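Local coordinates for chitin-binding domain 3 protein (Micromonospora aurantiaca ATCC 27029, PDB 5OPF), which probably cleaves crystalline polysaccharides such as cellulose or chitin by oxidation, as a copper-dependent lytic polysaccharide monooxygenase, at residues L51-A57 against L181-L187; H1-P7 against R99-Q105; Y116-Y122 against R166-V172. One frame throughout, in Å; residues are numbered along the deposited sequence.

Contact 1. Residues L51-A57 against L181-L187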
loop_
_atom_site.group_PDB
_atom_site.type_symbol
_atom_site.label_atom_id
_atom_site.label_comp_id
_atom_site.label_asym_id
_atom_site.label_seq_id
_atom_site.Cartn_x
_atom_site.Cartn_y
_atom_site.Cartn_z
ATOM N N LEU A 51 8.823 -1.364 -2.194
ATOM C CA LEU A 51 8.200 -0.137 -2.711
ATOM C C LEU A 51 8.591 1.054 -1.827
ATOM O O LEU A 51 7.797 1.601 -1.046
ATOM C CB LEU A 51 6.691 -0.312 -2.839
ATOM C CG LEU A 51 6.042 0.485 -3.982
ATOM C CD1 LEU A 51 4.586 0.054 -4.117
ATOM C CD2 LEU A 51 6.159 1.991 -3.795
ATOM N N PHE A 52 9.855 1.468 -1.990
ATOM C CA PHE A 52 10.433 2.518 -1.170
ATOM C C PHE A 52 11.126 3.587 -2.000
ATOM O O PHE A 52 11.559 3.361 -3.138
ATOM C CB PHE A 52 11.406 1.964 -0.099
ATOM C CG PHE A 52 12.615 1.262 -0.658
ATOM C CD1 PHE A 52 13.711 1.977 -1.118
ATOM C CD2 PHE A 52 12.663 -0.122 -0.704
ATOM C CE1 PHE A 52 14.819 1.321 -1.618
ATOM C CE2 PHE A 52 13.773 -0.778 -1.208
ATOM C CZ PHE A 52 14.843 -0.054 -1.658
ATOM N N ARG A 53 11.251 4.755 -1.359
ATOM C CA ARG A 53 12.178 5.812 -1.727
ATOM C C ARG A 53 13.232 5.921 -0.632
ATOM O O ARG A 53 13.066 5.382 0.472
ATOM C CB ARG A 53 11.471 7.165 -1.840
ATOM C CG ARG A 53 10.357 7.232 -2.885
ATOM C CD ARG A 53 9.834 8.658 -3.061
ATOM N NE ARG A 53 10.801 9.476 -3.778
ATOM C CZ ARG A 53 10.927 9.519 -5.099
ATOM N NH1 ARG A 53 10.109 8.836 -5.890
ATOM N NH2 ARG A 53 11.873 10.275 -5.634
ATOM N N GLU A 54 14.333 6.609 -0.951
ATOM C CA GLU A 54 15.351 6.940 0.036
ATOM C C GLU A 54 15.646 8.428 -0.033
ATOM O O GLU A 54 15.532 9.049 -1.093
ATOM C CB GLU A 54 16.632 6.105 -0.162
ATOM C CG GLU A 54 16.372 4.642 0.184
ATOM C CD GLU A 54 17.556 3.721 0.022
ATOM O OE1 GLU A 54 18.648 4.202 -0.341
ATOM O OE2 GLU A 54 17.381 2.506 0.280
ATOM N N GLY A 55 15.984 9.007 1.114
ATOM C CA GLY A 55 16.368 10.407 1.182
ATOM C C GLY A 55 15.232 11.407 1.176
ATOM O O GLY A 55 15.474 12.594 0.947
ATOM N N VAL A 56 13.995 10.974 1.427
ATOM C CA VAL A 56 12.859 11.893 1.410
ATOM C C VAL A 56 12.907 12.904 2.550
ATOM O O VAL A 56 12.293 13.977 2.459
ATOM C CB VAL A 56 11.564 11.056 1.412
ATOM C CG1 VAL A 56 10.324 11.932 1.606
ATOM C CG2 VAL A 56 11.457 10.258 0.113
ATOM N N ALA A 57 13.620 12.595 3.627
ATOM C CA ALA A 57 13.810 13.536 4.734
ATOM C C ALA A 57 12.475 14.025 5.290
ATOM O O ALA A 57 12.335 15.190 5.669
ATOM C CB ALA A 57 14.713 14.712 4.342
ATOM N N LEU A 181 17.640 3.620 8.174
ATOM C CA LEU A 181 18.056 4.403 7.023
ATOM C C LEU A 181 16.920 5.375 6.770
ATOM O O LEU A 181 15.786 5.106 7.164
ATOM C CB LEU A 181 18.221 3.459 5.823
ATOM C CG LEU A 181 18.899 3.938 4.549
ATOM C CD1 LEU A 181 20.370 4.228 4.803
ATOM C CD2 LEU A 181 18.754 2.889 3.462
ATOM N N ASP A 182 17.209 6.502 6.103
ATOM C CA ASP A 182 16.104 7.334 5.603
ATOM C C ASP A 182 15.523 6.641 4.379
ATOM O O ASP A 182 15.935 6.880 3.243
ATOM C CB ASP A 182 16.533 8.760 5.281
ATOM C CG ASP A 182 15.375 9.614 4.775
ATOM O OD1 ASP A 182 14.213 9.149 4.818
ATOM O OD2 ASP A 182 15.633 10.762 4.346
ATOM N N GLN A 183 14.586 5.734 4.636
ATOM C CA GLN A 183 13.961 4.889 3.633
ATOM C C GLN A 183 12.488 4.811 3.988
ATOM O O GLN A 183 12.148 4.494 5.134
ATOM C CB GLN A 183 14.587 3.495 3.671
ATOM C CG GLN A 183 14.104 2.547 2.593
ATOM C CD GLN A 183 14.627 1.137 2.803
ATOM O OE1 GLN A 183 14.200 0.447 3.716
ATOM N NE2 GLN A 183 15.572 0.717 1.977
ATOM N N SER A 184 11.636 5.142 3.028
ATOM C CA SER A 184 10.206 5.259 3.261
ATOM C C SER A 184 9.431 4.470 2.216
ATOM O O SER A 184 9.776 4.472 1.032
ATOM C CB SER A 184 9.813 6.744 3.245
ATOM O OG SER A 184 10.390 7.434 2.148
ATOM N N TYR A 185 8.362 3.813 2.668
ATOM C CA TYR A 185 7.558 2.924 1.844
ATOM C C TYR A 185 6.134 3.461 1.737
ATOM O O TYR A 185 5.593 4.014 2.701
ATOM C CB TYR A 185 7.493 1.520 2.458
ATOM C CG TYR A 185 8.810 0.786 2.578
ATOM C CD1 TYR A 185 9.799 1.211 3.460
ATOM C CD2 TYR A 185 9.057 -0.380 1.846
ATOM C CE1 TYR A 185 10.992 0.509 3.599
ATOM C CE2 TYR A 185 10.245 -1.080 1.975
ATOM C CZ TYR A 185 11.215 -0.630 2.844
ATOM O OH TYR A 185 12.397 -1.337 2.969
ATOM N N TYR A 186 5.512 3.242 0.573
ATOM C CA TYR A 186 4.255 3.893 0.206
ATOM C C TYR A 186 3.289 2.836 -0.314
ATOM O O TYR A 186 3.460 2.332 -1.429
ATOM C CB TYR A 186 4.520 4.964 -0.859
ATOM C CG TYR A 186 5.494 5.995 -0.346
ATOM C CD1 TYR A 186 5.057 7.054 0.437
ATOM C CD2 TYR A 186 6.851 5.895 -0.615
ATOM C CE1 TYR A 186 5.959 7.982 0.960
ATOM C CE2 TYR A 186 7.756 6.814 -0.111
ATOM C CZ TYR A 186 7.311 7.858 0.679
ATOM O OH TYR A 186 8.233 8.766 1.162
ATOM N N LEU A 187 2.292 2.472 0.497
ATOM C CA LEU A 187 1.435 1.321 0.205
ATOM C C LEU A 187 -0.026 1.731 0.057
ATOM O O LEU A 187 -0.675 2.107 1.043
ATOM C CB LEU A 187 1.537 0.276 1.312
ATOM C CG LEU A 187 2.890 -0.369 1.610
ATOM C CD1 LEU A 187 3.624 -0.753 0.336
ATOM C CD2 LEU A 187 3.740 0.545 2.506
HETATM O O HOH W 1 13.149 8.229 2.267
#
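With CG of F52 set between the backbone N and the carbonyl carbon (chi1 63°) and CG of Y185 lying beside its own backbone N (chi1 -63°), the two side chains run side by side on one face of an antiparallel strand pair. F52 CB stands over the middle of the Y185 ring, 3.7 Å from its centroid, in a CH-pi contact; the rings meet obliquely. The extended chain of Q183 carries NE2 over the centre of the F52 ring, 3.6 Å above its plane, on the side where Y185 lies. That NE2 donates to E54 OE2 on the anti side of the carboxylate (3.1 Å), and Y185 OH donates to Q183 OE1 at 2.6 Å, from above the amide plane. On the side of R53 and S184, V56 CG2, from the loop after strand 52-54, packs 3.7 Å from Y186 OH, itself hydrogen-bonded to S184 OG. R53 and S184 exchange two backbone bonds. D182 OD2 takes the N-H of A57 through its syn lone pair at 2.8 Å. Gripped at both ends, the Q183 amide should be fixed in rotation, consistent with a second-shell role in positioning Y185 of the copper site.

Contact 2. Residues H1-P7 against R99-Q105. With CU (copper (II) ion), chain B.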
loop_
_atom_site.group_PDB
_atom_site.type_symbol
_atom_site.label_atom_id
_atom_site.label_comp_id
_atom_site.label_asym_id
_atom_site.label_seq_id
_atom_site.Cartn_x
_atom_site.Cartn_y
_atom_site.Cartn_z
ATOM N N HIS A 1 12.219 -4.102 4.270
ATOM C CA HIS A 1 11.496 -4.704 3.149
ATOM C C HIS A 1 10.234 -5.377 3.641
ATOM O O HIS A 1 10.293 -6.274 4.483
ATOM C CB HIS A 1 12.383 -5.705 2.429
ATOM C CG HIS A 1 13.392 -5.049 1.556
ATOM N ND1 HIS A 1 14.285 -4.111 2.029
ATOM C CD2 HIS A 1 13.598 -5.140 0.222
ATOM C CE1 HIS A 1 15.038 -3.696 1.025
ATOM N NE2 HIS A 1 14.635 -4.294 -0.085
ATOM N N GLY A 2 9.091 -4.936 3.144
ATOM C CA GLY A 2 7.822 -5.463 3.599
ATOM C C GLY A 2 6.684 -4.672 2.990
ATOM O O GLY A 2 6.886 -3.884 2.058
ATOM N N SER A 3 5.482 -4.896 3.515
ATOM C CA SER A 3 4.311 -4.237 2.956
ATOM C C SER A 3 3.159 -4.355 3.937
ATOM O O SER A 3 3.230 -5.069 4.941
ATOM C CB SER A 3 3.920 -4.878 1.620
ATOM O OG SER A 3 2.942 -4.102 0.933
ATOM N N VAL A 4 2.071 -3.655 3.612
ATOM C CA VAL A 4 0.785 -3.936 4.246
ATOM C C VAL A 4 0.242 -5.220 3.640
ATOM O O VAL A 4 0.058 -5.317 2.420
ATOM C CB VAL A 4 -0.210 -2.785 4.036
ATOM C CG1 VAL A 4 -1.562 -3.168 4.608
ATOM C CG2 VAL A 4 0.298 -1.492 4.670
ATOM N N VAL A 5 0.004 -6.217 4.493
ATOM C CA VAL A 5 -0.470 -7.522 4.035
ATOM C C VAL A 5 -1.950 -7.744 4.324
ATOM O O VAL A 5 -2.549 -8.675 3.759
ATOM C CB VAL A 5 0.394 -8.675 4.601
ATOM C CG1 VAL A 5 1.823 -8.544 4.114
ATOM C CG2 VAL A 5 0.358 -8.724 6.122
ATOM N N ASP A 6 -2.565 -6.917 5.162
ATOM C CA ASP A 6 -3.990 -7.035 5.466
ATOM C C ASP A 6 -4.424 -5.661 5.966
ATOM O O ASP A 6 -4.042 -5.266 7.072
ATOM C CB ASP A 6 -4.222 -8.099 6.539
ATOM C CG ASP A 6 -5.683 -8.399 6.750
ATOM O OD1 ASP A 6 -6.527 -7.597 6.296
ATOM O OD2 ASP A 6 -5.992 -9.435 7.390
ATOM N N PRO A 7 -5.181 -4.889 5.168
ATOM C CA PRO A 7 -5.720 -5.195 3.841
ATOM C C PRO A 7 -4.595 -5.125 2.816
ATOM O O PRO A 7 -3.887 -4.113 2.745
ATOM C CB PRO A 7 -6.763 -4.096 3.628
ATOM C CG PRO A 7 -6.217 -2.924 4.397
ATOM C CD PRO A 7 -5.514 -3.513 5.586
ATOM N N ARG A 99 -7.919 -2.566 11.328
ATOM C CA ARG A 99 -6.523 -2.742 11.693
ATOM C C ARG A 99 -5.700 -2.989 10.442
ATOM O O ARG A 99 -6.076 -3.813 9.601
ATOM C CB ARG A 99 -6.390 -3.934 12.649
ATOM C CG ARG A 99 -7.136 -3.681 13.949
ATOM C CD ARG A 99 -7.562 -4.944 14.666
ATOM N NE ARG A 99 -6.447 -5.744 15.161
ATOM C CZ ARG A 99 -5.614 -5.378 16.130
ATOM N NH1 ARG A 99 -5.726 -4.183 16.704
ATOM N NH2 ARG A 99 -4.662 -6.208 16.524
ATOM N N VAL A 100 -4.570 -2.294 10.333
ATOM C CA VAL A 100 -3.628 -2.476 9.238
ATOM C C VAL A 100 -2.493 -3.353 9.741
ATOM O O VAL A 100 -1.782 -2.975 10.680
ATOM C CB VAL A 100 -3.093 -1.117 8.756
ATOM C CG1 VAL A 100 -1.953 -1.298 7.759
ATOM C CG2 VAL A 100 -4.230 -0.269 8.159
ATOM N N LYS A 101 -2.315 -4.525 9.131
ATOM C CA LYS A 101 -1.219 -5.423 9.479
ATOM C C LYS A 101 -0.043 -5.144 8.557
ATOM O O LYS A 101 -0.139 -5.341 7.334
ATOM C CB LYS A 101 -1.626 -6.889 9.359
ATOM C CG LYS A 101 -0.537 -7.835 9.851
ATOM C CD LYS A 101 -0.939 -9.296 9.688
ATOM C CE LYS A 101 0.228 -10.247 9.934
ATOM N NZ LYS A 101 -0.208 -11.680 9.810
ATOM N N PHE A 102 1.057 -4.681 9.150
ATOM C CA PHE A 102 2.291 -4.416 8.433
ATOM C C PHE A 102 3.271 -5.555 8.684
ATOM O O PHE A 102 3.503 -5.920 9.836
ATOM C CB PHE A 102 2.918 -3.084 8.853
ATOM C CG PHE A 102 3.732 -2.508 7.762
ATOM C CD1 PHE A 102 4.988 -3.013 7.465
ATOM C CD2 PHE A 102 3.201 -1.528 6.951
ATOM C CE1 PHE A 102 5.691 -2.526 6.374
ATOM C CE2 PHE A 102 3.892 -1.036 5.878
ATOM C CZ PHE A 102 5.133 -1.534 5.581
ATOM N N PHE A 103 3.854 -6.106 7.617
ATOM C CA PHE A 103 4.832 -7.189 7.705
ATOM C C PHE A 103 6.178 -6.695 7.192
ATOM O O PHE A 103 6.259 -6.176 6.070
ATOM C CB PHE A 103 4.350 -8.384 6.873
ATOM C CG PHE A 103 5.337 -9.517 6.761
ATOM C CD1 PHE A 103 5.903 -10.106 7.877
ATOM C CD2 PHE A 103 5.707 -9.988 5.506
ATOM C CE1 PHE A 103 6.811 -11.160 7.742
ATOM C CE2 PHE A 103 6.607 -11.034 5.373
ATOM C CZ PHE A 103 7.165 -11.606 6.490
ATOM N N ASP A 104 7.219 -6.851 8.017
ATOM C CA ASP A 104 8.591 -6.444 7.700
ATOM C C ASP A 104 9.477 -7.682 7.761
ATOM O O ASP A 104 9.677 -8.259 8.833
ATOM C CB ASP A 104 9.074 -5.378 8.686
ATOM C CG ASP A 104 10.532 -4.976 8.493
ATOM O OD1 ASP A 104 11.137 -5.346 7.473
ATOM O OD2 ASP A 104 11.041 -4.267 9.391
ATOM N N GLN A 105 10.003 -8.097 6.606
ATOM C CA GLN A 105 10.919 -9.234 6.560
ATOM C C GLN A 105 12.264 -8.949 7.217
ATOM O O GLN A 105 12.973 -9.893 7.585
ATOM C CB GLN A 105 11.186 -9.613 5.109
ATOM C CG GLN A 105 9.959 -10.103 4.387
ATOM C CD GLN A 105 10.194 -10.202 2.894
ATOM O OE1 GLN A 105 10.992 -9.450 2.338
ATOM N NE2 GLN A 105 9.529 -11.138 2.242
HETATM CU CU CU B . 14.303 -3.455 3.872
HETATM O O HOH W 2 -7.747 -5.035 7.678
#
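H1 O accepts the backbone N-H of Q105 at 2.8 Å, tying down the residue whose own N and ND1 hold copper at 2.2 and 2.0 Å. This is the N-terminal half of the histidine brace, completed by H108. S3 O takes an almost straight bond from F103 N (177° at the hydrogen) and lies over the centre of the F102 ring, 3.6 Å above its plane. F102 CG lies anti to the backbone N (chi1 -153°), which lays the ring against the backbone of S3 and V4; V4 CG2 touches F102 CD2 at 3.7 Å. An alanine here would remove the ring and is likely to open a gap beside V4, leaving W176 without its edge-to-face partner. Between V4 and D6 a beta bulge shifts the register, so that K101 bonds through O to V5 N and through N to D6 O (2.8 Å); a cis peptide before P7 follows. On the other face V5 CG1 packs on F103 CB. Strand 2-6 is outermost in a four-stranded antiparallel sheet, with 97-104 joining it to 154-162, while V4 and F102 face strands 169-178 and 183-192 of the second sheet across the beta sandwich.

Contact 3. Residues Y116-Y122 against R166-V172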
loop_
_atom_site.group_PDB
_atom_site.type_symbol
_atom_site.label_atom_id
_atom_site.label_comp_id
_atom_site.label_asym_id
_atom_site.label_seq_id
_atom_site.Cartn_x
_atom_site.Cartn_y
_atom_site.Cartn_z
ATOM N N TYR A 116 -3.638 6.548 6.237
ATOM C CA TYR A 116 -4.612 7.477 5.688
ATOM C C TYR A 116 -5.715 6.681 4.991
ATOM O O TYR A 116 -5.474 5.595 4.454
ATOM C CB TYR A 116 -3.958 8.385 4.625
ATOM C CG TYR A 116 -2.857 9.271 5.150
ATOM C CD1 TYR A 116 -1.550 8.819 5.250
ATOM C CD2 TYR A 116 -3.126 10.564 5.555
ATOM C CE1 TYR A 116 -0.556 9.625 5.749
ATOM C CE2 TYR A 116 -2.127 11.380 6.057
ATOM C CZ TYR A 116 -0.845 10.897 6.155
ATOM O OH TYR A 116 0.169 11.695 6.660
ATOM N N VAL A 117 -6.929 7.238 4.955
ATOM C CA VAL A 117 -8.023 6.669 4.177
ATOM C C VAL A 117 -8.682 7.784 3.381
ATOM O O VAL A 117 -8.863 8.904 3.873
ATOM C CB VAL A 117 -9.051 5.930 5.064
ATOM C CG1 VAL A 117 -10.279 5.485 4.269
ATOM C CG2 VAL A 117 -8.403 4.724 5.733
ATOM N N THR A 118 -9.096 7.452 2.161
ATOM C CA THR A 118 -9.801 8.396 1.316
ATOM C C THR A 118 -11.107 8.851 1.959
ATOM O O THR A 118 -11.748 8.132 2.737
ATOM C CB THR A 118 -10.037 7.801 -0.082
ATOM O OG1 THR A 118 -10.568 6.478 0.019
ATOM C CG2 THR A 118 -8.733 7.742 -0.842
ATOM N N LYS A 119 -11.474 10.080 1.631
ATOM C CA LYS A 119 -12.689 10.701 2.119
ATOM C C LYS A 119 -13.897 10.247 1.305
ATOM O O LYS A 119 -13.808 10.003 0.097
ATOM C CB LYS A 119 -12.543 12.221 2.013
ATOM C CG LYS A 119 -11.414 12.783 2.860
ATOM C CD LYS A 119 -10.929 14.152 2.374
ATOM C CE LYS A 119 -9.715 14.611 3.161
ATOM N NZ LYS A 119 -9.270 15.978 2.754
ATOM N N GLN A 120 -15.046 10.141 1.974
ATOM C CA GLN A 120 -16.274 9.822 1.261
ATOM C C GLN A 120 -16.487 10.829 0.140
ATOM O O GLN A 120 -16.357 12.042 0.337
ATOM C CB GLN A 120 -17.468 9.801 2.214
ATOM C CG GLN A 120 -18.709 9.138 1.618
ATOM C CD GLN A 120 -18.569 7.634 1.448
ATOM O OE1 GLN A 120 -17.684 7.009 2.031
ATOM N NE2 GLN A 120 -19.448 7.046 0.639
ATOM N N GLY A 121 -16.808 10.315 -1.044
ATOM C CA GLY A 121 -16.902 11.100 -2.255
ATOM C C GLY A 121 -15.791 10.817 -3.249
ATOM O O GLY A 121 -15.984 11.032 -4.452
ATOM N N TYR A 122 -14.628 10.360 -2.777
ATOM C CA TYR A 122 -13.556 9.965 -3.684
ATOM C C TYR A 122 -13.993 8.734 -4.465
ATOM O O TYR A 122 -14.504 7.774 -3.880
ATOM C CB TYR A 122 -12.267 9.652 -2.904
ATOM C CG TYR A 122 -11.189 9.061 -3.790
ATOM C CD1 TYR A 122 -10.586 9.836 -4.769
ATOM C CD2 TYR A 122 -10.799 7.735 -3.675
ATOM C CE1 TYR A 122 -9.625 9.299 -5.622
ATOM C CE2 TYR A 122 -9.847 7.192 -4.519
ATOM C CZ TYR A 122 -9.262 7.975 -5.490
ATOM O OH TYR A 122 -8.330 7.414 -6.329
ATOM N N ARG A 166 -17.228 6.349 6.259
ATOM C CA ARG A 166 -16.951 5.727 4.974
ATOM C C ARG A 166 -17.891 4.560 4.712
ATOM O O ARG A 166 -18.141 3.729 5.594
ATOM C CB ARG A 166 -15.520 5.197 4.944
ATOM C CG ARG A 166 -14.445 6.202 4.548
ATOM C CD ARG A 166 -14.342 7.358 5.506
ATOM N NE ARG A 166 -13.137 8.119 5.217
ATOM C CZ ARG A 166 -12.604 9.021 6.025
ATOM N NH1 ARG A 166 -13.181 9.307 7.179
ATOM N NH2 ARG A 166 -11.483 9.632 5.667
ATOM N N THR A 167 -18.364 4.487 3.470
ATOM C CA THR A 167 -19.092 3.340 2.945
ATOM C C THR A 167 -18.564 3.052 1.550
ATOM O O THR A 167 -18.126 3.958 0.831
ATOM C CB THR A 167 -20.621 3.563 2.895
ATOM O OG1 THR A 167 -20.916 4.665 2.026
ATOM C CG2 THR A 167 -21.168 3.817 4.292
ATOM N N GLY A 168 -18.584 1.777 1.175
ATOM C CA GLY A 168 -18.178 1.399 -0.164
ATOM C C GLY A 168 -16.668 1.457 -0.389
ATOM O O GLY A 168 -15.849 1.447 0.539
ATOM N N ARG A 169 -16.319 1.506 -1.677
ATOM C CA ARG A 169 -14.935 1.404 -2.128
ATOM C C ARG A 169 -14.113 2.622 -1.725
ATOM O O ARG A 169 -14.518 3.770 -1.950
ATOM C CB ARG A 169 -14.920 1.283 -3.650
ATOM C CG ARG A 169 -13.542 1.341 -4.284
ATOM C CD ARG A 169 -13.590 1.232 -5.791
ATOM N NE ARG A 169 -13.842 -0.109 -6.307
ATOM C CZ ARG A 169 -12.882 -1.009 -6.530
ATOM N NH1 ARG A 169 -11.623 -0.722 -6.244
ATOM N NH2 ARG A 169 -13.171 -2.187 -7.059
ATOM N N HIS A 170 -12.921 2.350 -1.187
ATOM C CA HIS A 170 -11.980 3.359 -0.710
ATOM C C HIS A 170 -10.551 2.867 -0.926
ATOM O O HIS A 170 -10.322 1.728 -1.336
ATOM C CB HIS A 170 -12.279 3.705 0.758
ATOM C CG HIS A 170 -13.380 4.689 0.882
ATOM N ND1 HIS A 170 -13.179 6.016 0.577
ATOM C CD2 HIS A 170 -14.690 4.547 1.196
ATOM C CE1 HIS A 170 -14.326 6.655 0.721
ATOM N NE2 HIS A 170 -15.259 5.789 1.086
ATOM N N VAL A 171 -9.593 3.753 -0.651
ATOM C CA VAL A 171 -8.178 3.410 -0.671
ATOM C C VAL A 171 -7.564 3.793 0.670
ATOM O O VAL A 171 -7.791 4.900 1.178
ATOM C CB VAL A 171 -7.437 4.105 -1.833
ATOM C CG1 VAL A 171 -5.974 3.684 -1.874
ATOM C CG2 VAL A 171 -8.100 3.781 -3.175
ATOM N N VAL A 172 -6.799 2.867 1.241
ATOM C CA VAL A 172 -5.934 3.108 2.387
ATOM C C VAL A 172 -4.543 3.421 1.846
ATOM O O VAL A 172 -4.048 2.752 0.931
ATOM C CB VAL A 172 -5.889 1.868 3.303
ATOM C CG1 VAL A 172 -5.092 2.161 4.569
ATOM C CG2 VAL A 172 -7.294 1.379 3.651
HETATM O O HOH W 3 -14.199 5.105 -4.385
#
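The imidazole of H170 lies edge-on to residues 118-120, with T118 OG1, K119 O and Q120 OE1 all near its plane. At one end ND1 and T118 OG1 share a 2.7 Å hydrogen bond in which either could be the donor; at the other, NE2 donates to Q120 OE1 at 2.9 Å. Held at both nitrogens, the ring cannot readily turn, and R166 CG lies over one of its faces, toward the rim. T118 OG1 sits between its backbone N and carbonyl carbon (chi1 48°), which also brings it into line with the N-H of V171, at 3.0 Å and nearly straight (174°). Q120 bends at chi2 to carry its amide across to the loop before strand 169-172. There OE1 receives a second bond from T167 N, at 3.0 Å, and the two donors reach it from opposite faces of the amide plane. R166 also reaches across from the second segment: NE gives T118 O a 2.8 Å bond in the plane of the guanidinium, and NH2 reaches V117 O from above the carbonyl plane at 3.3 Å. NH2 also forms a salt bridge with E135. A type II turn from K119 to Y122, closed by Y122 N to K119 O, lets the chain fold back, and a water joins Y122 O to R169 O. Side-chain packing is lighter: V117 CG2 meets V172 CG2 at 4.1 Å, and V171 CG2 touches the edge of the Y122 ring. Beyond the single V117-V172 bridge, side-chain-to-backbone hydrogen bonds of T118, Q120 and R166 join the loop ends of strands 110-118 and 169-178. Strand 110-118 lies between 134-140 and 169-178; V117 and V172 pack on F98 of the facing sheet, while H170 and V171 touch strand 183-192.

In the fold
Contacts 1 and 2 converge on the copper, their centres about 15 Å apart. H1 of contact 2 meets contact 1 twice: Y185 OH lies 3.1 Å from H1 N, and F52 CE2 lies 3.8 Å from H1 NE2, the two rings inclined at about 65°. Deeper in, L187 of contact 1 packs on S3 and F102 of contact 2, joining the two sheets. Contact 3 lies across the chain's centre from contact 1, about 24 Å away, and about 19 Å from contact 2, centre to centre, and touches neither. Strand 169-178 links them: it starts in contact 3 and bears W176, whose ring stacks on Y185 and meets F102 edge-to-face.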